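Local coordinates for protein eukaryotic translation initiation factor 2A (Schizosaccharomyces pombe, PDB 3WJ9) that probably directs methionyl-tRNAi to 40S ribosomal subunits in a codon-dependent manner in the early steps of translating a few specific mRNAs, at residues 5-10 with 18-23; 364-369 with 386-391; 379-384 with 398-403. All coordinates share one frame; numbering follows the deposited sequence.

Contact 1 (5-10 with 18-23)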
loop_
_atom_site.group_PDB
_atom_site.type_symbol
_atom_site.label_atom_id
_atom_site.label_comp_id
_atom_site.label_asym_id
_atom_site.label_seq_id
_atom_site.Cartn_x
_atom_site.Cartn_y
_atom_site.Cartn_z
ATOM N N SER A 5 -0.594 -2.776 -21.686
ATOM C CA SER A 5 -1.287 -2.883 -20.406
ATOM C C SER A 5 -0.746 -4.066 -19.604
ATOM O O SER A 5 -1.419 -5.084 -19.462
ATOM C CB SER A 5 -2.798 -3.030 -20.618
ATOM O OG SER A 5 -3.288 -2.065 -21.533
ATOM N N GLN A 6 0.467 -3.927 -19.073
ATOM C CA GLN A 6 1.151 -5.052 -18.437
ATOM C C GLN A 6 0.721 -5.272 -16.991
ATOM O O GLN A 6 0.501 -4.323 -16.239
ATOM C CB GLN A 6 2.675 -4.863 -18.489
ATOM C CG GLN A 6 3.464 -6.057 -17.935
ATOM C CD GLN A 6 4.965 -5.819 -17.867
ATOM O OE1 GLN A 6 5.637 -6.287 -16.947
ATOM N NE2 GLN A 6 5.497 -5.099 -18.846
ATOM N N PHE A 7 0.600 -6.542 -16.622
ATOM C CA PHE A 7 0.404 -6.939 -15.235
ATOM C C PHE A 7 1.307 -8.128 -14.929
ATOM O O PHE A 7 1.840 -8.757 -15.842
ATOM C CB PHE A 7 -1.062 -7.286 -14.962
ATOM C CG PHE A 7 -1.568 -8.463 -15.749
ATOM C CD1 PHE A 7 -2.155 -8.279 -16.989
ATOM C CD2 PHE A 7 -1.472 -9.750 -15.243
ATOM C CE1 PHE A 7 -2.626 -9.356 -17.717
ATOM C CE2 PHE A 7 -1.940 -10.831 -15.965
ATOM C CZ PHE A 7 -2.521 -10.632 -17.205
ATOM N N ALA A 8 1.484 -8.432 -13.649
ATOM C CA ALA A 8 2.283 -9.582 -13.245
ATOM C C ALA A 8 1.402 -10.645 -12.610
ATOM O O ALA A 8 0.312 -10.346 -12.129
ATOM C CB ALA A 8 3.376 -9.160 -12.281
ATOM N N TYR A 9 1.875 -11.885 -12.612
ATOM C CA TYR A 9 1.156 -12.966 -11.953
ATOM C C TYR A 9 2.134 -13.940 -11.317
ATOM O O TYR A 9 3.243 -14.133 -11.813
ATOM C CB TYR A 9 0.243 -13.704 -12.938
ATOM C CG TYR A 9 0.978 -14.597 -13.916
ATOM C CD1 TYR A 9 1.455 -14.096 -15.117
ATOM C CD2 TYR A 9 1.185 -15.944 -13.639
ATOM C CE1 TYR A 9 2.126 -14.907 -16.013
ATOM C CE2 TYR A 9 1.855 -16.762 -14.528
ATOM C CZ TYR A 9 2.322 -16.239 -15.714
ATOM O OH TYR A 9 2.989 -17.050 -16.603
ATOM N N ARG A 10 1.715 -14.551 -10.217
ATOM C CA ARG A 10 2.500 -15.600 -9.587
ATOM C C ARG A 10 1.581 -16.672 -9.027
ATOM O O ARG A 10 0.886 -16.454 -8.038
ATOM C CB ARG A 10 3.388 -15.034 -8.480
ATOM C CG ARG A 10 4.278 -16.078 -7.825
ATOM C CD ARG A 10 5.107 -15.477 -6.704
ATOM N NE ARG A 10 4.277 -14.976 -5.615
ATOM C CZ ARG A 10 3.885 -15.707 -4.577
ATOM N NH1 ARG A 10 4.256 -16.977 -4.481
ATOM N NH2 ARG A 10 3.131 -15.169 -3.631
ATOM N N VAL A 18 2.809 -10.149 -18.079
ATOM C CA VAL A 18 1.907 -10.329 -19.212
ATOM C C VAL A 18 1.525 -8.997 -19.845
ATOM O O VAL A 18 0.891 -8.160 -19.204
ATOM C CB VAL A 18 0.615 -11.070 -18.791
ATOM C CG1 VAL A 18 -0.337 -11.192 -19.963
ATOM C CG2 VAL A 18 0.937 -12.444 -18.228
ATOM N N ASN A 19 1.915 -8.800 -21.101
ATOM C CA ASN A 19 1.529 -7.601 -21.832
ATOM C C ASN A 19 0.167 -7.799 -22.493
ATOM O O ASN A 19 0.065 -8.428 -23.547
ATOM C CB ASN A 19 2.591 -7.239 -22.873
ATOM C CG ASN A 19 3.887 -6.763 -22.241
ATOM O OD1 ASN A 19 3.881 -6.157 -21.171
ATOM N ND2 ASN A 19 5.005 -7.033 -22.904
ATOM N N ALA A 20 -0.876 -7.263 -21.862
ATOM C CA ALA A 20 -2.252 -7.480 -22.301
ATOM C C ALA A 20 -2.528 -6.875 -23.674
ATOM O O ALA A 20 -3.431 -7.320 -24.385
ATOM C CB ALA A 20 -3.224 -6.918 -21.275
ATOM N N SER A 21 -1.757 -5.856 -24.040
ATOM C CA SER A 21 -1.877 -5.245 -25.358
ATOM C C SER A 21 -1.229 -6.129 -26.420
ATOM O O SER A 21 -1.464 -5.955 -27.614
ATOM C CB SER A 21 -1.233 -3.859 -25.375
ATOM O OG SER A 21 0.171 -3.958 -25.544
ATOM N N GLU A 22 -0.444 -7.118 -25.999
ATOM C CA GLU A 22 0.378 -7.923 -26.918
ATOM C C GLU A 22 -0.152 -9.327 -27.261
ATOM O O GLU A 22 0.603 -10.193 -27.699
ATOM C CB GLU A 22 1.814 -8.021 -26.399
ATOM C CG GLU A 22 2.748 -6.972 -26.978
ATOM C CD GLU A 22 4.105 -6.956 -26.302
ATOM O OE1 GLU A 22 4.823 -7.972 -26.382
ATOM O OE2 GLU A 22 4.454 -5.924 -25.693
ATOM N N ASN A 23 -1.439 -9.545 -27.028
ATOM C CA ASN A 23 -2.056 -10.871 -26.976
ATOM C C ASN A 23 -1.579 -11.668 -25.765
ATOM O O ASN A 23 -1.420 -12.890 -25.826
ATOM C CB ASN A 23 -1.785 -11.647 -28.267
ATOM C CG ASN A 23 -2.537 -11.079 -29.456
ATOM O OD1 ASN A 23 -2.102 -11.208 -30.600
ATOM N ND2 ASN A 23 -3.673 -10.442 -29.189
#
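Val18 lays its CB over one face of the Phe7 ring, 3.8 Å from the ring centroid and displaced toward the rim, a CH-pi contact. The two side chains run alongside each other; the ring's CZ is 3.6 Å from Val18 CG1. With chi1 at 63°, the CG of Phe7 sits between its own backbone N and carbonyl carbon, the crowded position, on the side where Val18 lies. The second methyl, Val18 CG2, meets the Tyr9 ring obliquely, 3.5 Å from CE1, and there the side chains cross at about a right angle. A branched aliphatic suits this place because each methyl has its own aromatic neighbour.

Phe7 and Val18 form an antiparallel hydrogen-bonded pair: Phe7 N donates to Val18 O at 3.1 Å, and Val18 N to Phe7 O at 2.8 Å. They belong to the hairpin of strands 6-11 and 15-19, which with strand 401-406 makes a three-stranded blade of the beta-propeller, the N-terminal hairpin closing the ring against the C-terminal strand. Phe7 and Tyr9 also touch Ile385 and Ile383 of the adjacent blade; an alanine in place of Phe7 would probably open a gap between Val18 and Ile385.

The other face carries Gln6 and Asn19, a non-hydrogen-bonded pair whose side chains cross at a slant. Gln6 is extended, CG anti to the backbone N (chi1 -176°), and its NE2 makes a weak bond to Asn19 OD1 at 3.0 Å. The stronger partner of NE2 is Thr62 O, while OE1 is bonded to Tyr42 OH, so a primary amide suits a buried spot that offers both a donor and an acceptor. Ala20 N donates a hydrogen bond to Ser5 O at 3.3 Å, from above the carbonyl plane, and the small Ala20 CB comes within 4.0 Å of Ser5 CB.

Contact 2 (364-369 with 386-391)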
loop_
_atom_site.group_PDB
_atom_site.type_symbol
_atom_site.label_atom_id
_atom_site.label_comp_id
_atom_site.label_asym_id
_atom_site.label_seq_id
_atom_site.Cartn_x
_atom_site.Cartn_y
_atom_site.Cartn_z
ATOM N N ASP A 364 -4.396 3.541 -16.474
ATOM C CA ASP A 364 -5.118 4.553 -17.237
ATOM C C ASP A 364 -6.593 4.633 -16.851
ATOM O O ASP A 364 -7.376 5.317 -17.513
ATOM C CB ASP A 364 -4.982 4.276 -18.736
ATOM C CG ASP A 364 -5.606 2.957 -19.146
ATOM O OD1 ASP A 364 -5.647 2.031 -18.312
ATOM O OD2 ASP A 364 -6.052 2.845 -20.308
ATOM N N SER A 365 -6.960 3.920 -15.787
ATOM C CA SER A 365 -8.318 3.935 -15.233
ATOM C C SER A 365 -9.382 3.428 -16.204
ATOM O O SER A 365 -10.577 3.607 -15.967
ATOM C CB SER A 365 -8.697 5.348 -14.776
ATOM O OG SER A 365 -7.646 5.959 -14.051
ATOM N N GLN A 366 -8.956 2.793 -17.290
ATOM C CA GLN A 366 -9.899 2.346 -18.306
ATOM C C GLN A 366 -10.270 0.883 -18.141
ATOM O O GLN A 366 -11.352 0.461 -18.547
ATOM C CB GLN A 366 -9.331 2.583 -19.704
ATOM C CG GLN A 366 -9.024 4.042 -19.985
ATOM C CD GLN A 366 -10.179 4.952 -19.614
ATOM O OE1 GLN A 366 -11.332 4.681 -19.951
ATOM N NE2 GLN A 366 -9.874 6.033 -18.908
ATOM N N PHE A 367 -9.374 0.104 -17.549
ATOM C CA PHE A 367 -9.649 -1.310 -17.350
ATOM C C PHE A 367 -9.756 -1.634 -15.865
ATOM O O PHE A 367 -9.544 -0.769 -15.013
ATOM C CB PHE A 367 -8.569 -2.170 -18.009
ATOM C CG PHE A 367 -8.322 -1.837 -19.458
ATOM C CD1 PHE A 367 -9.347 -1.377 -20.271
ATOM C CD2 PHE A 367 -7.062 -1.994 -20.007
ATOM C CE1 PHE A 367 -9.118 -1.080 -21.600
ATOM C CE2 PHE A 367 -6.828 -1.696 -21.334
ATOM C CZ PHE A 367 -7.855 -1.240 -22.132
ATOM N N LEU A 368 -10.092 -2.883 -15.564
ATOM C CA LEU A 368 -10.258 -3.311 -14.186
ATOM C C LEU A 368 -9.842 -4.766 -14.034
ATOM O O LEU A 368 -10.327 -5.634 -14.755
ATOM C CB LEU A 368 -11.708 -3.121 -13.737
ATOM C CG LEU A 368 -12.018 -3.443 -12.277
ATOM C CD1 LEU A 368 -11.243 -2.501 -11.373
ATOM C CD2 LEU A 368 -13.511 -3.333 -12.008
ATOM N N LEU A 369 -8.936 -5.025 -13.099
ATOM C CA LEU A 369 -8.493 -6.387 -12.830
ATOM C C LEU A 369 -9.183 -6.911 -11.576
ATOM O O LEU A 369 -9.366 -6.174 -10.607
ATOM C CB LEU A 369 -6.967 -6.442 -12.674
ATOM C CG LEU A 369 -6.248 -7.798 -12.687
ATOM C CD1 LEU A 369 -4.803 -7.622 -13.125
ATOM C CD2 LEU A 369 -6.294 -8.483 -11.328
ATOM N N TRP A 386 -11.375 -6.575 -16.814
ATOM C CA TRP A 386 -12.647 -6.033 -17.285
ATOM C C TRP A 386 -12.466 -4.668 -17.926
ATOM O O TRP A 386 -11.560 -3.924 -17.556
ATOM C CB TRP A 386 -13.652 -5.890 -16.135
ATOM C CG TRP A 386 -13.723 -7.031 -15.167
ATOM C CD1 TRP A 386 -12.746 -7.444 -14.308
ATOM C CD2 TRP A 386 -14.855 -7.873 -14.920
ATOM N NE1 TRP A 386 -13.190 -8.508 -13.563
ATOM C CE2 TRP A 386 -14.484 -8.790 -13.917
ATOM C CE3 TRP A 386 -16.143 -7.950 -15.458
ATOM C CZ2 TRP A 386 -15.354 -9.765 -13.439
ATOM C CZ3 TRP A 386 -17.003 -8.923 -14.986
ATOM C CH2 TRP A 386 -16.605 -9.817 -13.986
ATOM N N HIS A 387 -13.335 -4.326 -18.871
ATOM C CA HIS A 387 -13.420 -2.943 -19.322
ATOM C C HIS A 387 -14.095 -2.111 -18.243
ATOM O O HIS A 387 -14.652 -2.657 -17.293
ATOM C CB HIS A 387 -14.190 -2.829 -20.635
ATOM C CG HIS A 387 -13.486 -3.443 -21.802
ATOM N ND1 HIS A 387 -13.535 -4.793 -22.076
ATOM C CD2 HIS A 387 -12.700 -2.894 -22.758
ATOM C CE1 HIS A 387 -12.820 -5.047 -23.157
ATOM N NE2 HIS A 387 -12.302 -3.912 -23.589
ATOM N N ILE A 388 -14.053 -0.791 -18.388
ATOM C CA ILE A 388 -14.722 0.085 -17.434
ATOM C C ILE A 388 -16.222 0.090 -17.714
ATOM O O ILE A 388 -17.019 0.588 -16.916
ATOM C CB ILE A 388 -14.167 1.525 -17.492
ATOM C CG1 ILE A 388 -14.369 2.231 -16.150
ATOM C CG2 ILE A 388 -14.790 2.304 -18.643
ATOM C CD1 ILE A 388 -13.625 1.578 -15.012
ATOM N N THR A 389 -16.596 -0.483 -18.854
ATOM C CA THR A 389 -17.990 -0.566 -19.262
ATOM C C THR A 389 -18.661 -1.814 -18.694
ATOM O O THR A 389 -19.841 -1.793 -18.357
ATOM C CB THR A 389 -18.128 -0.577 -20.797
ATOM O OG1 THR A 389 -17.663 -1.831 -21.313
ATOM C CG2 THR A 389 -17.317 0.554 -21.413
ATOM N N GLY A 390 -17.902 -2.901 -18.590
ATOM C CA GLY A 390 -18.430 -4.156 -18.088
ATOM C C GLY A 390 -18.001 -5.338 -18.936
ATOM O O GLY A 390 -18.031 -6.484 -18.483
ATOM N N ALA A 391 -17.602 -5.055 -20.171
ATOM C CA ALA A 391 -17.143 -6.089 -21.087
ATOM C C ALA A 391 -15.820 -6.686 -20.630
ATOM O O ALA A 391 -14.837 -5.968 -20.462
ATOM C CB ALA A 391 -17.011 -5.525 -22.494
#
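Trp386 starts its contact with Leu368 at CB, which lies 4.1 Å from Leu368 CB on the same face of the sheet. Chi1 of -43° carries CG beside its own backbone N, where it still faces Leu368 O. One atom further, CD1 meets that oxygen most closely, at 3.1 Å, with the oxygen at the ring edge and in its plane. NE1 then bonds to Thr370 OG1 in the same strand as Leu368, which satisfies the indole's one N-H. On the six-membered ring, CE3 has Gly390 O at its edge, 3.9 Å away and also in plane, and the indole forms a cation-pi pair with Lys384. A wide, flat side chain with a single donor thus fits between the strand and the turn that follows it.

The backbones beneath form an antiparallel hydrogen-bonded pair: Leu368 N donates to Trp386 O at 2.7 Å, and Trp386 N returns a bond to Leu368 O, although its modelled length is too short to be taken literally. One step outward, Phe367 and His387 form a non-hydrogen-bonded pair. The side chains run alongside each other but the rings are oblique, centroids 5.8 Å apart and planes at 79°, and both touch Met393. Ile388 takes up the end of the pairing: its CB is 3.2 Å from Gln366 O, and CD1 extends to Ser365 O at 3.8 Å. His387 N bonding to Ala391 O closes the following turn, where Gly390 adopts phi 135°, at which a CB would collide with the preceding carbonyl.

Strands 367-372 and 382-387 are the middle pair of the blade assigned to the fourth WD repeat, with 358-361 and 392-397 flanking them. Leu368 and Ile388 pack on Leu325 and Tyr323 of the preceding blade, while Phe367 touches Ser5 beside the closing one.

Contact 3 (379-384 with 398-403)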
loop_
_atom_site.group_PDB
_atom_site.type_symbol
_atom_site.label_atom_id
_atom_site.label_comp_id
_atom_site.label_asym_id
_atom_site.label_seq_id
_atom_site.Cartn_x
_atom_site.Cartn_y
_atom_site.Cartn_z
ATOM N N VAL A 379 -9.874 -22.397 -3.355
ATOM C CA VAL A 379 -10.693 -22.869 -4.466
ATOM C C VAL A 379 -11.026 -21.736 -5.440
ATOM O O VAL A 379 -11.154 -20.579 -5.037
ATOM C CB VAL A 379 -12.008 -23.514 -3.965
ATOM C CG1 VAL A 379 -11.737 -24.876 -3.333
ATOM C CG2 VAL A 379 -12.720 -22.595 -2.983
ATOM N N ASP A 380 -11.137 -22.084 -6.721
ATOM C CA ASP A 380 -11.578 -21.166 -7.778
ATOM C C ASP A 380 -10.643 -19.978 -8.015
ATOM O O ASP A 380 -11.101 -18.872 -8.295
ATOM C CB ASP A 380 -12.985 -20.643 -7.466
ATOM C CG ASP A 380 -14.019 -21.748 -7.414
ATOM O OD1 ASP A 380 -13.624 -22.924 -7.266
ATOM O OD2 ASP A 380 -15.227 -21.444 -7.511
ATOM N N ASN A 381 -9.336 -20.206 -7.921
ATOM C CA ASN A 381 -8.366 -19.146 -8.182
ATOM C C ASN A 381 -8.331 -18.757 -9.658
ATOM O O ASN A 381 -8.307 -19.622 -10.534
ATOM C CB ASN A 381 -6.970 -19.567 -7.717
ATOM C CG ASN A 381 -6.863 -19.658 -6.208
ATOM O OD1 ASN A 381 -6.238 -20.570 -5.670
ATOM N ND2 ASN A 381 -7.483 -18.710 -5.516
ATOM N N SER A 382 -8.326 -17.455 -9.932
ATOM C CA SER A 382 -8.408 -16.979 -11.310
ATOM C C SER A 382 -7.961 -15.530 -11.498
ATOM O O SER A 382 -7.694 -14.813 -10.531
ATOM C CB SER A 382 -9.842 -17.133 -11.823
ATOM O OG SER A 382 -10.721 -16.261 -11.133
ATOM N N ILE A 383 -7.871 -15.120 -12.761
ATOM C CA ILE A 383 -7.635 -13.728 -13.134
ATOM C C ILE A 383 -8.674 -13.296 -14.162
ATOM O O ILE A 383 -8.966 -14.036 -15.101
ATOM C CB ILE A 383 -6.226 -13.507 -13.730
ATOM C CG1 ILE A 383 -5.140 -13.818 -12.703
ATOM C CG2 ILE A 383 -6.066 -12.074 -14.215
ATOM C CD1 ILE A 383 -3.734 -13.627 -13.236
ATOM N N LYS A 384 -9.235 -12.105 -13.986
ATOM C CA LYS A 384 -10.151 -11.552 -14.976
ATOM C C LYS A 384 -9.943 -10.048 -15.134
ATOM O O LYS A 384 -9.988 -9.302 -14.156
ATOM C CB LYS A 384 -11.603 -11.848 -14.597
ATOM C CG LYS A 384 -12.613 -11.413 -15.639
ATOM C CD LYS A 384 -13.944 -12.108 -15.428
ATOM C CE LYS A 384 -14.968 -11.674 -16.457
ATOM N NZ LYS A 384 -16.307 -12.256 -16.175
ATOM N N PHE A 398 -6.811 -20.768 -12.564
ATOM C CA PHE A 398 -5.638 -21.262 -11.853
ATOM C C PHE A 398 -6.036 -22.301 -10.811
ATOM O O PHE A 398 -7.187 -22.348 -10.378
ATOM C CB PHE A 398 -4.888 -20.114 -11.169
ATOM C CG PHE A 398 -4.307 -19.106 -12.122
ATOM C CD1 PHE A 398 -5.072 -18.053 -12.592
ATOM C CD2 PHE A 398 -2.989 -19.207 -12.535
ATOM C CE1 PHE A 398 -4.538 -17.124 -13.462
ATOM C CE2 PHE A 398 -2.449 -18.282 -13.405
ATOM C CZ PHE A 398 -3.226 -17.237 -13.868
ATOM N N ASN A 399 -5.085 -23.142 -10.419
ATOM C CA ASN A 399 -5.292 -24.045 -9.292
ATOM C C ASN A 399 -4.991 -23.320 -7.989
ATOM O O ASN A 399 -5.852 -23.199 -7.120
ATOM C CB ASN A 399 -4.418 -25.297 -9.417
ATOM C CG ASN A 399 -4.483 -26.179 -8.182
ATOM O OD1 ASN A 399 -3.644 -26.075 -7.287
ATOM N ND2 ASN A 399 -5.485 -27.050 -8.127
ATOM N N GLU A 400 -3.762 -22.829 -7.866
ATOM C CA GLU A 400 -3.370 -22.050 -6.701
ATOM C C GLU A 400 -2.641 -20.775 -7.116
ATOM O O GLU A 400 -1.416 -20.747 -7.216
ATOM C CB GLU A 400 -2.493 -22.885 -5.768
ATOM C CG GLU A 400 -2.460 -22.385 -4.336
ATOM C CD GLU A 400 -1.731 -23.331 -3.405
ATOM O OE1 GLU A 400 -0.878 -24.102 -3.889
ATOM O OE2 GLU A 400 -2.015 -23.307 -2.189
ATOM N N LEU A 401 -3.415 -19.723 -7.367
ATOM C CA LEU A 401 -2.861 -18.418 -7.709
ATOM C C LEU A 401 -2.588 -17.615 -6.442
ATOM O O LEU A 401 -3.383 -17.633 -5.502
ATOM C CB LEU A 401 -3.812 -17.650 -8.628
ATOM C CG LEU A 401 -3.415 -16.212 -8.969
ATOM C CD1 LEU A 401 -2.193 -16.183 -9.877
ATOM C CD2 LEU A 401 -4.576 -15.460 -9.596
ATOM N N TYR A 402 -1.465 -16.906 -6.422
ATOM C CA TYR A 402 -1.047 -16.195 -5.223
ATOM C C TYR A 402 -1.251 -14.683 -5.330
ATOM O O TYR A 402 -1.848 -14.072 -4.448
ATOM C CB TYR A 402 0.410 -16.526 -4.906
ATOM C CG TYR A 402 0.602 -17.981 -4.544
ATOM C CD1 TYR A 402 -0.316 -18.632 -3.732
ATOM C CD2 TYR A 402 1.692 -18.704 -5.009
ATOM C CE1 TYR A 402 -0.156 -19.958 -3.388
ATOM C CE2 TYR A 402 1.862 -20.036 -4.664
ATOM C CZ TYR A 402 0.931 -20.658 -3.857
ATOM O OH TYR A 402 1.084 -21.981 -3.511
ATOM N N GLN A 403 -0.754 -14.076 -6.402
ATOM C CA GLN A 403 -0.979 -12.654 -6.630
ATOM C C GLN A 403 -1.008 -12.315 -8.116
ATOM O O GLN A 403 -0.479 -13.049 -8.955
ATOM C CB GLN A 403 0.090 -11.808 -5.935
ATOM C CG GLN A 403 1.532 -12.281 -6.139
ATOM C CD GLN A 403 2.454 -11.878 -4.998
ATOM O OE1 GLN A 403 2.275 -12.286 -3.848
ATOM N NE2 GLN A 403 3.456 -11.074 -5.318
#
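Ile383, Phe398 and Leu401 make the close-packed part of this contact. Ile383 CG1 comes within 3.4 Å of Phe398 CE1, approaching the ring obliquely, and CD1 lies 3.7 Å from its CZ. The same CG1 is 3.6 Å from Leu401 CD2, where the two side chains cross at about a right angle. Leu401 also places its CD1 over the centre of the Phe398 ring, 4.0 Å above the plane. Ser382 CA meets that ring in its plane, at the edge, so the aromatic group is bounded by aliphatic carbons of different residues. Branched aliphatic side chains suit this place because their separate methyl and methylene groups can meet a flat ring from different directions.

Asn381 joins the packed part to the polar side. Phe398 N donates to Asn381 O at 2.8 Å, and Asn381 CB packs 3.8 Å from Leu401 CB. Chi1 of -69° sets CG beside its own backbone N; the amide beyond it gives OD1 a weak bond from Leu401 N at 3.4 Å. The firmer hold is on ND2, which donates to both Val372 O and Leu377 O. An asparagine is apt here, since one short amide can accept from one backbone N-H and donate to two carbonyls of separate parts of the chain.

The other side is loose. Val379, Asp380 and Asn399 are exposed, their CB atoms directed away from the opposite segment, and Glu400 turns its carboxylate to a salt bridge with Arg378 instead of across the contact. Farther on, Tyr402 and Gln403 together face Arg10 in a classic beta bulge, as strand 401-406 pairs with strand 6-11. This is the blade-to-blade connection of a beta-propeller, from the outermost strand of one blade, 392-397, to strand 401-406 of the next.

In the fold
The three contacts cluster on one side of the propeller, where the chain's two ends meet. Contact 1 closes before the others open; contacts 2 and 3 then alternate along the chain and share strand 382-387, their centres about 20 Å apart. Contact 3 bridges two blades: its strand 401-406 lies next to strand 6-11 in the sheet of contact 1, about 16 Å away between centres, and Arg10 bonds to Tyr402 and Gln403 through the backbone. Contact 1 also packs on contact 2, about 14 Å away, through Ser5 with Phe367 and Phe7 with Leu369. N-terminal and C-terminal strands thus share one blade, which closes the N-terminal beta-propeller, the part of the longer factor in this chain.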